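Local atomic coordinates of immunomodulatory active chitinase (Trichuris suis, PDB entry 6G9C), a protein that probably binds and hydrolyses chitin as a family 18 glycosyl hydrolase, and displays immunomodulatory properties in inflammatory lung disease. Residues Thr40-Ala43 with Gln44-Gly48; Ser134-Val137 with Ser138-Gln142; Leu164-Cys167 with Gln168-Ala172; Gly307-Tyr311 with Tyr312-Gln316. All blocks are in the same frame, centred on the assembly; numbering follows the deposited sequence.

Interaction 1 (Thr40-Ala43 with Gln44-Gly48); sequences TNWA and QYRPG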
loop_
_atom_site.group_PDB
_atom_site.type_symbol
_atom_site.label_atom_id
_atom_site.label_comp_id
_atom_site.label_asym_id
_atom_site.label_seq_id
_atom_site.Cartn_x
_atom_site.Cartn_y
_atom_site.Cartn_z
ATOM N N THR A 40 -10.553 -4.896 15.657
ATOM C CA THR A 40 -10.000 -5.478 16.879
ATOM C C THR A 40 -9.248 -6.768 16.565
ATOM O O THR A 40 -9.777 -7.653 15.879
ATOM C CB THR A 40 -11.074 -5.749 17.955
ATOM O OG1 THR A 40 -11.958 -6.795 17.521
ATOM C CG2 THR A 40 -11.881 -4.481 18.259
ATOM N N ASN A 41 -8.027 -6.892 17.101
ATOM C CA ASN A 41 -7.180 -8.023 16.732
ATOM C C ASN A 41 -7.466 -9.290 17.556
ATOM O O ASN A 41 -6.718 -10.274 17.434
ATOM C CB ASN A 41 -5.683 -7.630 16.804
ATOM C CG ASN A 41 -5.242 -7.168 18.178
ATOM O OD1 ASN A 41 -6.005 -7.215 19.134
ATOM N ND2 ASN A 41 -3.979 -6.722 18.284
ATOM N N TRP A 42 -8.544 -9.320 18.350
ATOM C CA TRP A 42 -8.990 -10.561 18.970
ATOM C C TRP A 42 -10.273 -11.115 18.348
ATOM O O TRP A 42 -10.696 -12.220 18.716
ATOM C CB TRP A 42 -9.187 -10.377 20.484
ATOM C CG TRP A 42 -10.207 -9.339 20.860
ATOM C CD1 TRP A 42 -11.532 -9.553 21.149
ATOM C CD2 TRP A 42 -9.980 -7.928 21.033
ATOM N NE1 TRP A 42 -12.143 -8.354 21.469
ATOM C CE2 TRP A 42 -11.215 -7.345 21.395
ATOM C CE3 TRP A 42 -8.856 -7.100 20.898
ATOM C CZ2 TRP A 42 -11.355 -5.965 21.632
ATOM C CZ3 TRP A 42 -8.992 -5.731 21.137
ATOM C CH2 TRP A 42 -10.229 -5.180 21.500
ATOM N N ALA A 43 -10.897 -10.392 17.410
ATOM C CA ALA A 43 -12.096 -10.909 16.745
ATOM C C ALA A 43 -11.790 -12.110 15.858
ATOM O O ALA A 43 -12.711 -12.874 15.521
ATOM C CB ALA A 43 -12.762 -9.793 15.935
ATOM N N GLN A 44 -10.516 -12.309 15.503
ATOM C CA GLN A 44 -10.080 -13.491 14.780
ATOM C C GLN A 44 -10.283 -14.767 15.569
ATOM O O GLN A 44 -10.160 -15.852 14.994
ATOM C CB GLN A 44 -8.595 -13.389 14.428
ATOM C CG GLN A 44 -7.715 -13.181 15.670
ATOM C CD GLN A 44 -6.233 -13.358 15.405
ATOM O OE1 GLN A 44 -5.814 -14.302 14.734
ATOM N NE2 GLN A 44 -5.426 -12.463 15.959
ATOM N N TYR A 45 -10.549 -14.679 16.870
ATOM C CA TYR A 45 -10.704 -15.881 17.674
ATOM C C TYR A 45 -12.157 -16.296 17.855
ATOM O O TYR A 45 -12.413 -17.356 18.436
ATOM C CB TYR A 45 -10.036 -15.685 19.044
ATOM C CG TYR A 45 -8.550 -15.381 18.932
ATOM C CD1 TYR A 45 -7.687 -16.273 18.311
ATOM C CD2 TYR A 45 -8.019 -14.193 19.430
ATOM C CE1 TYR A 45 -6.327 -16.001 18.191
ATOM C CE2 TYR A 45 -6.651 -13.911 19.321
ATOM C CZ TYR A 45 -5.820 -14.822 18.704
ATOM O OH TYR A 45 -4.481 -14.557 18.592
ATOM N N ARG A 46 -13.110 -15.507 17.368
ATOM C CA ARG A 46 -14.507 -15.901 17.476
ATOM C C ARG A 46 -14.814 -17.064 16.535
ATOM O O ARG A 46 -14.214 -17.179 15.463
ATOM C CB ARG A 46 -15.418 -14.731 17.151
ATOM C CG ARG A 46 -15.008 -13.486 17.863
ATOM C CD ARG A 46 -16.186 -12.721 18.379
ATOM N NE ARG A 46 -15.714 -11.742 19.348
ATOM C CZ ARG A 46 -15.609 -10.440 19.113
ATOM N NH1 ARG A 46 -15.970 -9.933 17.946
ATOM N NH2 ARG A 46 -15.156 -9.644 20.069
ATOM N N PRO A 47 -15.741 -17.937 16.919
ATOM C CA PRO A 47 -16.027 -19.130 16.113
ATOM C C PRO A 47 -16.942 -18.832 14.934
ATOM O O PRO A 47 -17.646 -17.822 14.899
ATOM C CB PRO A 47 -16.720 -20.062 17.112
ATOM C CG PRO A 47 -17.440 -19.103 18.022
ATOM C CD PRO A 47 -16.547 -17.896 18.152
ATOM N N GLY A 48 -16.908 -19.751 13.961
ATOM C CA GLY A 48 -17.900 -19.790 12.889
ATOM C C GLY A 48 -18.037 -18.465 12.165
ATOM O O GLY A 48 -17.046 -17.829 11.792
HETATM O O HOH W 1 -14.253 -7.122 19.340
HETATM O O HOH W 2 -8.822 -10.066 14.778
#

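Interaction 2 (Ser134-Val137 with Ser138-Gln142); sequences SSLV and SFLQQ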
loop_
_atom_site.group_PDB
_atom_site.type_symbol
_atom_site.label_atom_id
_atom_site.label_comp_id
_atom_site.label_asym_id
_atom_site.label_seq_id
_atom_site.Cartn_x
_atom_site.Cartn_y
_atom_site.Cartn_z
ATOM N N SER A 134 9.793 7.798 20.519
ATOM C CA SER A 134 10.740 7.257 19.542
ATOM C C SER A 134 10.374 5.830 19.159
ATOM O O SER A 134 10.415 5.462 17.977
ATOM C CB SER A 134 12.165 7.301 20.091
ATOM O OG SER A 134 12.613 8.637 20.222
ATOM N N SER A 135 10.011 5.014 20.152
ATOM C CA SER A 135 9.588 3.644 19.884
ATOM C C SER A 135 8.329 3.614 19.026
ATOM O O SER A 135 8.217 2.809 18.095
ATOM C CB SER A 135 9.352 2.913 21.203
ATOM O OG SER A 135 8.965 1.572 20.972
ATOM N N LEU A 136 7.369 4.479 19.334
ATOM C CA LEU A 136 6.105 4.487 18.607
ATOM C C LEU A 136 6.301 4.929 17.160
ATOM O O LEU A 136 5.767 4.310 16.228
ATOM C CB LEU A 136 5.130 5.411 19.328
ATOM C CG LEU A 136 3.882 5.776 18.548
ATOM C CD1 LEU A 136 2.984 4.546 18.424
ATOM C CD2 LEU A 136 3.142 6.929 19.198
ATOM N N VAL A 137 7.069 6.002 16.953
ATOM C CA VAL A 137 7.268 6.524 15.603
ATOM C C VAL A 137 7.918 5.473 14.719
ATOM O O VAL A 137 7.511 5.269 13.560
ATOM C CB VAL A 137 8.087 7.826 15.647
ATOM C CG1 VAL A 137 8.836 8.018 14.353
ATOM C CG2 VAL A 137 7.167 8.995 15.898
ATOM N N SER A 138 8.900 4.754 15.266
ATOM C CA SER A 138 9.527 3.667 14.521
ATOM C C SER A 138 8.516 2.575 14.190
ATOM O O SER A 138 8.454 2.101 13.050
ATOM C CB SER A 138 10.704 3.096 15.313
ATOM O OG SER A 138 11.688 4.092 15.539
ATOM N N PHE A 139 7.706 2.175 15.174
ATOM C CA PHE A 139 6.736 1.106 14.955
ATOM C C PHE A 139 5.703 1.506 13.913
ATOM O O PHE A 139 5.316 0.691 13.068
ATOM C CB PHE A 139 6.045 0.742 16.274
ATOM C CG PHE A 139 5.289 -0.557 16.230
ATOM C CD1 PHE A 139 5.943 -1.764 16.421
ATOM C CD2 PHE A 139 3.914 -0.570 16.005
ATOM C CE1 PHE A 139 5.238 -2.971 16.389
ATOM C CE2 PHE A 139 3.200 -1.772 15.966
ATOM C CZ PHE A 139 3.859 -2.971 16.157
ATOM N N LEU A 140 5.245 2.761 13.962
ATOM C CA LEU A 140 4.249 3.238 13.009
ATOM C C LEU A 140 4.790 3.194 11.587
ATOM O O LEU A 140 4.136 2.665 10.679
ATOM C CB LEU A 140 3.807 4.657 13.371
ATOM C CG LEU A 140 2.950 4.822 14.637
ATOM C CD1 LEU A 140 2.802 6.301 14.995
ATOM C CD2 LEU A 140 1.579 4.121 14.511
ATOM N N GLN A 141 5.993 3.744 11.375
ATOM C CA GLN A 141 6.533 3.818 10.021
ATOM C C GLN A 141 6.961 2.446 9.514
ATOM O O GLN A 141 6.789 2.145 8.327
ATOM C CB GLN A 141 7.703 4.809 9.949
ATOM C CG GLN A 141 7.286 6.272 10.120
ATOM C CD GLN A 141 7.951 7.218 9.110
ATOM O OE1 GLN A 141 9.155 7.145 8.869
ATOM N NE2 GLN A 141 7.160 8.122 8.533
ATOM N N GLN A 142 7.514 1.596 10.391
ATOM C CA GLN A 142 7.904 0.257 9.961
ATOM C C GLN A 142 6.701 -0.528 9.450
ATOM O O GLN A 142 6.841 -1.361 8.551
ATOM C CB GLN A 142 8.572 -0.513 11.104
ATOM C CG GLN A 142 9.988 -0.032 11.470
ATOM C CD GLN A 142 10.452 -0.498 12.856
ATOM O OE1 GLN A 142 9.669 -1.017 13.660
ATOM N NE2 GLN A 142 11.734 -0.296 13.141
#

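Interaction 3 (Leu164-Cys167 with Gln168-Ala172); sequences LLLC and QEILA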
loop_
_atom_site.group_PDB
_atom_site.type_symbol
_atom_site.label_atom_id
_atom_site.label_comp_id
_atom_site.label_asym_id
_atom_site.label_seq_id
_atom_site.Cartn_x
_atom_site.Cartn_y
_atom_site.Cartn_z
ATOM N N LEU A 164 -1.256 16.211 28.608
ATOM C CA LEU A 164 -1.133 17.280 27.624
ATOM C C LEU A 164 0.283 17.355 27.067
ATOM O O LEU A 164 0.475 17.530 25.856
ATOM C CB LEU A 164 -1.531 18.613 28.257
ATOM C CG LEU A 164 -1.269 19.849 27.390
ATOM C CD1 LEU A 164 -2.121 19.772 26.136
ATOM C CD2 LEU A 164 -1.497 21.152 28.145
ATOM N N LEU A 165 1.288 17.235 27.940
ATOM C CA LEU A 165 2.675 17.219 27.483
ATOM C C LEU A 165 2.918 16.057 26.524
ATOM O O LEU A 165 3.511 16.231 25.452
ATOM C CB LEU A 165 3.618 17.133 28.679
ATOM C CG LEU A 165 3.825 18.434 29.462
ATOM C CD1 LEU A 165 4.436 18.152 30.832
ATOM C CD2 LEU A 165 4.665 19.452 28.679
ATOM N N LEU A 166 2.459 14.861 26.897
ATOM C CA LEU A 166 2.569 13.716 25.997
ATOM C C LEU A 166 1.975 14.031 24.622
ATOM O O LEU A 166 2.612 13.788 23.585
ATOM C CB LEU A 166 1.885 12.499 26.624
ATOM C CG LEU A 166 1.762 11.245 25.753
ATOM C CD1 LEU A 166 3.130 10.692 25.413
ATOM C CD2 LEU A 166 0.931 10.200 26.469
ATOM N N CYS A 167 0.766 14.600 24.589
ATOM C CA CYS A 167 0.129 14.877 23.300
ATOM C C CYS A 167 0.863 15.970 22.521
ATOM O O CYS A 167 1.037 15.852 21.303
ATOM C CB CYS A 167 -1.336 15.253 23.500
ATOM S SG CYS A 167 -2.356 13.879 24.055
ATOM N N GLN A 168 1.318 17.029 23.198
ATOM C CA GLN A 168 2.068 18.065 22.498
ATOM C C GLN A 168 3.365 17.504 21.925
ATOM O O GLN A 168 3.761 17.854 20.806
ATOM C CB GLN A 168 2.363 19.234 23.450
ATOM C CG GLN A 168 1.116 19.993 23.885
ATOM C CD GLN A 168 1.404 20.955 25.019
ATOM O OE1 GLN A 168 2.329 20.736 25.803
ATOM N NE2 GLN A 168 0.629 22.034 25.101
ATOM N N GLU A 169 4.043 16.630 22.682
ATOM C CA GLU A 169 5.316 16.076 22.223
ATOM C C GLU A 169 5.126 15.056 21.093
ATOM O O GLU A 169 5.968 14.976 20.186
ATOM C CB GLU A 169 6.066 15.459 23.404
ATOM C CG GLU A 169 6.612 16.540 24.377
ATOM C CD GLU A 169 6.942 16.017 25.772
ATOM O OE1 GLU A 169 7.090 14.791 25.953
ATOM O OE2 GLU A 169 7.053 16.851 26.696
ATOM N N ILE A 170 4.048 14.260 21.136
ATOM C CA ILE A 170 3.751 13.346 20.022
ATOM C C ILE A 170 3.603 14.129 18.724
ATOM O O ILE A 170 4.242 13.818 17.710
ATOM C CB ILE A 170 2.488 12.508 20.302
ATOM C CG1 ILE A 170 2.766 11.389 21.316
ATOM C CG2 ILE A 170 1.911 11.890 18.968
ATOM C CD1 ILE A 170 1.488 10.822 21.975
ATOM N N LEU A 171 2.764 15.169 18.741
ATOM C CA LEU A 171 2.548 15.946 17.525
ATOM C C LEU A 171 3.847 16.570 17.041
ATOM O O LEU A 171 4.148 16.531 15.842
ATOM C CB LEU A 171 1.478 17.019 17.750
ATOM C CG LEU A 171 1.243 17.957 16.557
ATOM C CD1 LEU A 171 0.716 17.194 15.342
ATOM C CD2 LEU A 171 0.310 19.096 16.916
ATOM N N ALA A 172 4.645 17.126 17.964
ATOM C CA ALA A 172 5.918 17.728 17.580
ATOM C C ALA A 172 6.815 16.714 16.881
ATOM O O ALA A 172 7.460 17.033 15.871
ATOM C CB ALA A 172 6.624 18.308 18.813
#

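Interaction 4 (Gly307-Tyr311 with Tyr312-Gln316); sequences GVISY and YEVCQ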
loop_
_atom_site.group_PDB
_atom_site.type_symbol
_atom_site.label_atom_id
_atom_site.label_comp_id
_atom_site.label_asym_id
_atom_site.label_seq_id
_atom_site.Cartn_x
_atom_site.Cartn_y
_atom_site.Cartn_z
ATOM N N GLY A 307 -22.377 -10.259 30.207
ATOM C CA GLY A 307 -22.687 -8.853 30.258
ATOM C C GLY A 307 -22.649 -8.121 28.929
ATOM O O GLY A 307 -22.995 -6.934 28.898
ATOM N N VAL A 308 -22.221 -8.764 27.836
ATOM C CA VAL A 308 -22.141 -8.106 26.536
ATOM C C VAL A 308 -22.741 -9.018 25.469
ATOM O O VAL A 308 -22.821 -10.239 25.630
ATOM C CB VAL A 308 -20.687 -7.706 26.171
ATOM C CG1 VAL A 308 -19.779 -8.909 26.158
ATOM C CG2 VAL A 308 -20.630 -6.987 24.836
ATOM N N ILE A 309 -23.177 -8.399 24.369
ATOM C CA ILE A 309 -23.781 -9.100 23.236
ATOM C C ILE A 309 -23.461 -8.287 21.994
ATOM O O ILE A 309 -23.335 -7.061 22.059
ATOM C CB ILE A 309 -25.309 -9.283 23.412
ATOM C CG1 ILE A 309 -25.903 -10.192 22.312
ATOM C CG2 ILE A 309 -26.029 -7.923 23.386
ATOM C CD1 ILE A 309 -27.330 -10.727 22.642
ATOM N N SER A 310 -23.312 -8.967 20.859
ATOM C CA SER A 310 -23.122 -8.266 19.596
ATOM C C SER A 310 -24.464 -8.049 18.897
ATOM O O SER A 310 -25.443 -8.745 19.157
ATOM C CB SER A 310 -22.199 -9.055 18.672
ATOM O OG SER A 310 -22.878 -10.223 18.212
ATOM N N TYR A 311 -24.493 -7.078 17.979
ATOM C CA TYR A 311 -25.713 -6.861 17.212
ATOM C C TYR A 311 -26.137 -8.126 16.469
ATOM O O TYR A 311 -27.327 -8.473 16.438
ATOM C CB TYR A 311 -25.543 -5.696 16.232
ATOM C CG TYR A 311 -26.754 -5.548 15.353
ATOM C CD1 TYR A 311 -27.973 -5.159 15.884
ATOM C CD2 TYR A 311 -26.701 -5.843 13.996
ATOM C CE1 TYR A 311 -29.119 -5.065 15.078
ATOM C CE2 TYR A 311 -27.822 -5.742 13.202
ATOM C CZ TYR A 311 -29.026 -5.342 13.745
ATOM O OH TYR A 311 -30.157 -5.236 12.952
ATOM N N TYR A 312 -25.190 -8.840 15.860
ATOM C CA TYR A 312 -25.623 -10.024 15.122
ATOM C C TYR A 312 -26.139 -11.114 16.063
ATOM O O TYR A 312 -26.992 -11.920 15.671
ATOM C CB TYR A 312 -24.497 -10.532 14.209
ATOM C CG TYR A 312 -23.226 -11.037 14.868
ATOM C CD1 TYR A 312 -23.145 -12.335 15.381
ATOM C CD2 TYR A 312 -22.078 -10.235 14.926
ATOM C CE1 TYR A 312 -21.966 -12.811 15.957
ATOM C CE2 TYR A 312 -20.902 -10.707 15.499
ATOM C CZ TYR A 312 -20.848 -11.991 16.011
ATOM O OH TYR A 312 -19.674 -12.461 16.585
ATOM N N GLU A 313 -25.658 -11.145 17.307
ATOM C CA GLU A 313 -26.198 -12.082 18.286
ATOM C C GLU A 313 -27.600 -11.673 18.721
ATOM O O GLU A 313 -28.450 -12.533 18.986
ATOM C CB GLU A 313 -25.269 -12.168 19.498
ATOM C CG GLU A 313 -24.090 -13.106 19.332
ATOM C CD GLU A 313 -23.086 -12.939 20.461
ATOM O OE1 GLU A 313 -23.148 -11.897 21.146
ATOM O OE2 GLU A 313 -22.248 -13.842 20.667
ATOM N N VAL A 314 -27.856 -10.365 18.820
ATOM C CA VAL A 314 -29.225 -9.897 19.037
ATOM C C VAL A 314 -30.126 -10.378 17.907
ATOM O O VAL A 314 -31.251 -10.838 18.140
ATOM C CB VAL A 314 -29.266 -8.361 19.167
ATOM C CG1 VAL A 314 -30.726 -7.860 19.084
ATOM C CG2 VAL A 314 -28.566 -7.903 20.469
ATOM N N CYS A 315 -29.648 -10.285 16.664
ATOM C CA CYS A 315 -30.446 -10.774 15.545
ATOM C C CYS A 315 -30.794 -12.246 15.719
ATOM O O CYS A 315 -31.936 -12.657 15.465
ATOM C CB CYS A 315 -29.686 -10.550 14.240
ATOM S SG CYS A 315 -29.839 -8.875 13.610
ATOM N N GLN A 316 -29.814 -13.053 16.139
ATOM C CA GLN A 316 -30.058 -14.471 16.393
ATOM C C GLN A 316 -31.141 -14.660 17.450
ATOM O O GLN A 316 -31.997 -15.541 17.322
ATOM C CB GLN A 316 -28.750 -15.149 16.814
ATOM C CG GLN A 316 -28.762 -16.673 16.857
ATOM C CD GLN A 316 -27.354 -17.272 16.809
ATOM O OE1 GLN A 316 -26.947 -17.858 15.804
ATOM N NE2 GLN A 316 -26.610 -17.122 17.901
#

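Interaction 1 (Thr40-Ala43 with Gln44-Gly48)
Q44, Y45 and R46 fold back on N41, W42 and A43 in a local turn contact, where the chain leaves strand 34-40 of the TIM barrel expected of a family 18 glycosyl hydrolase. A type I beta turn from T40 to A43 runs into a short 3-10 segment, whose i to i+3 pattern continues in the bonds from Y45 N to W42 O and from R46 N to A43 O. The Q44 side chain reaches back instead: its CG sits between backbone N and carbonyl carbon (chi1 57°), and NE2 gives N41 O a nearly straight bond of 2.9 Å, while OE1 takes N84. A water accepts from Q44 N and donates to T40 O. Y45 CD2 touches W42 CB at 4.1 Å, and the Y45 hydroxyl bonds to E82. R46 points the same way as W42, with its guanidinium nearly perpendicular to the indole and one face over A43 CA. NH1 forms a salt bridge with D371, which also binds T40 OG1. On the other branch, R46 NH2 stands 3.6 Å from W42 NE1 and donates to a second water 2.8 Å away, which in turn donates to T40 OG1.

Interaction 2 (Ser134-Val137 with Ser138-Gln142)
L140 N donates to L136 O over 2.8 Å, the shortest of four successive i to i+4 backbone bonds that tie S134-V137 to S138-Q142. The others run from S138 N to S134 O, F139 N to S135 O and Q141 N to V137 O. S138 OG comes within 3.1 Å of S134 O, but T181 O of the second subunit also lies within reach of its proton. S135 OG bonds to V78 N. These turns belong to helix 126-142, one of the helices wrapped round the barrel strands, and its C-terminal end meets the second subunit: Q141 OE1 bonds to T181 and Q142 NE2 to S182 O there. On the inner side L136 and L140 cross obliquely, L136 CG resting 3.8 Å from L140 CD1 and L136 CD1 3.8 Å from L140 CG. L136 swings its CG away from its own N (chi1 167°), toward the following turn, whereas L140 CG, beside its N, comes back over L136 O. Beyond them L140 packs on L107 of strand 104-110 and on F174 of helix 160-181, while F139 lies against V78 and L107.

Interaction 3 (Leu164-Cys167 with Gln168-Ala172)
Q168 lays its side chain back along the preceding helical turn, over L164. Its CB starts 3.5 Å from L164 O; CG, beside the backbone N with chi1 -67°, comes to 3.2 Å from that same oxygen and also nears L164 CD1. From there the chain runs extended, bringing CD to L164 CG. At the amide, NE2 lies 3.7 Å from L164 CG, while OE1 stays near L164 O and also touches L165 CD2 at 3.9 Å. The isobutyl group of L164 thus packs against the amide, while L164 O is bonded by Q168 N at 2.8 Å. Three further i to i+4 bonds, to L165 O from E169 N, to L166 O from I170 N and to C167 O from L171 N, carry the winding onward. All of this lies in helix 160-181, the crossover of a beta-alpha-beta unit that links strands 147-151 and 187-193 of the barrel. E169 repeats the backward sweep of Q168: its extended chain passes L165 O and brings OE2 to 4.0 Å from L165 CB, while OE1 forms a salt bridge with R129 of helix 126-142. L166 and I170 meet on the buried side, where I170 CD1 touches both CG and CD1 of L166, each at 3.8 Å. Behind this apolar pair stand L150 and F148 of strand 147-151, L150 touching L166 and F148 touching I170. L164 packs on A207 and L208 of helix 205-211, and C167 and L171 reach V211 at the end of that helix.

Interaction 4 (Gly307-Tyr311 with Tyr312-Gln316)
Strand 308-310 turns almost at a right angle into the helix that follows, their short axes inclined at 85°, and S310 takes the N-cap position. S310 and E313 form a capping box. S310 OG, held between its own N and carbonyl carbon (chi1 71°), accepts from E313 N at 3.1 Å, and E313 OE1 in turn accepts from S310 N at 2.9 Å. That second bond is nearly straight and arrives on the anti side, tilted 28° out of the carboxylate plane; a weak one from S310 OG to OE1 accompanies it. The first regular helical bonds follow, from V314 N to S310 O and from C315 N to Y311 O. S310 OG also stands 3.2 Å above the centre of the Y312 ring, and S310 CB makes a CH-pi contact with the same ring. I309 slides past E313 in the opposite direction, CG1 3.4 Å from OE1, and sets CD1 against V314 CG2 at 3.8 Å. One turn on, C315 SG lies over a face of the Y311 ring, 4.0 Å from its centroid, a sulfur-aromatic contact made by the cysteine whose disulfide joins C380. Y311 OH bonds to H383. The E313 carboxylate is buried but well supplied, OE1 also bonding T300 while OE2 takes the amides of Y302 and L303. With so many donors around it, and the N-terminal end of the helix beside it, the carboxylate is probably stabilised in its charged form.

Interactions 2 and 3 lie on neighbouring outer helices of the barrel, 126-142 and 160-181, their centres about 15 Å apart. Both combine regular helical bonds with a leucine-centred pair on the inner side, but only interaction 2 meets the second subunit. Interaction 4, wholly buried, sits on the opposite side of the chain's centre from both, about 37 and 39 Å away centre to centre; there the polar chemistry is a buried capping box, beside a disulfide. Interaction 1, partly buried, is a loop held by 3-10 bonds and waters, and anchored outside its own residues through D371. It touches interaction 4 directly, R46 CD packing 3.9 Å from Y312 OH, and L303 neighbours both.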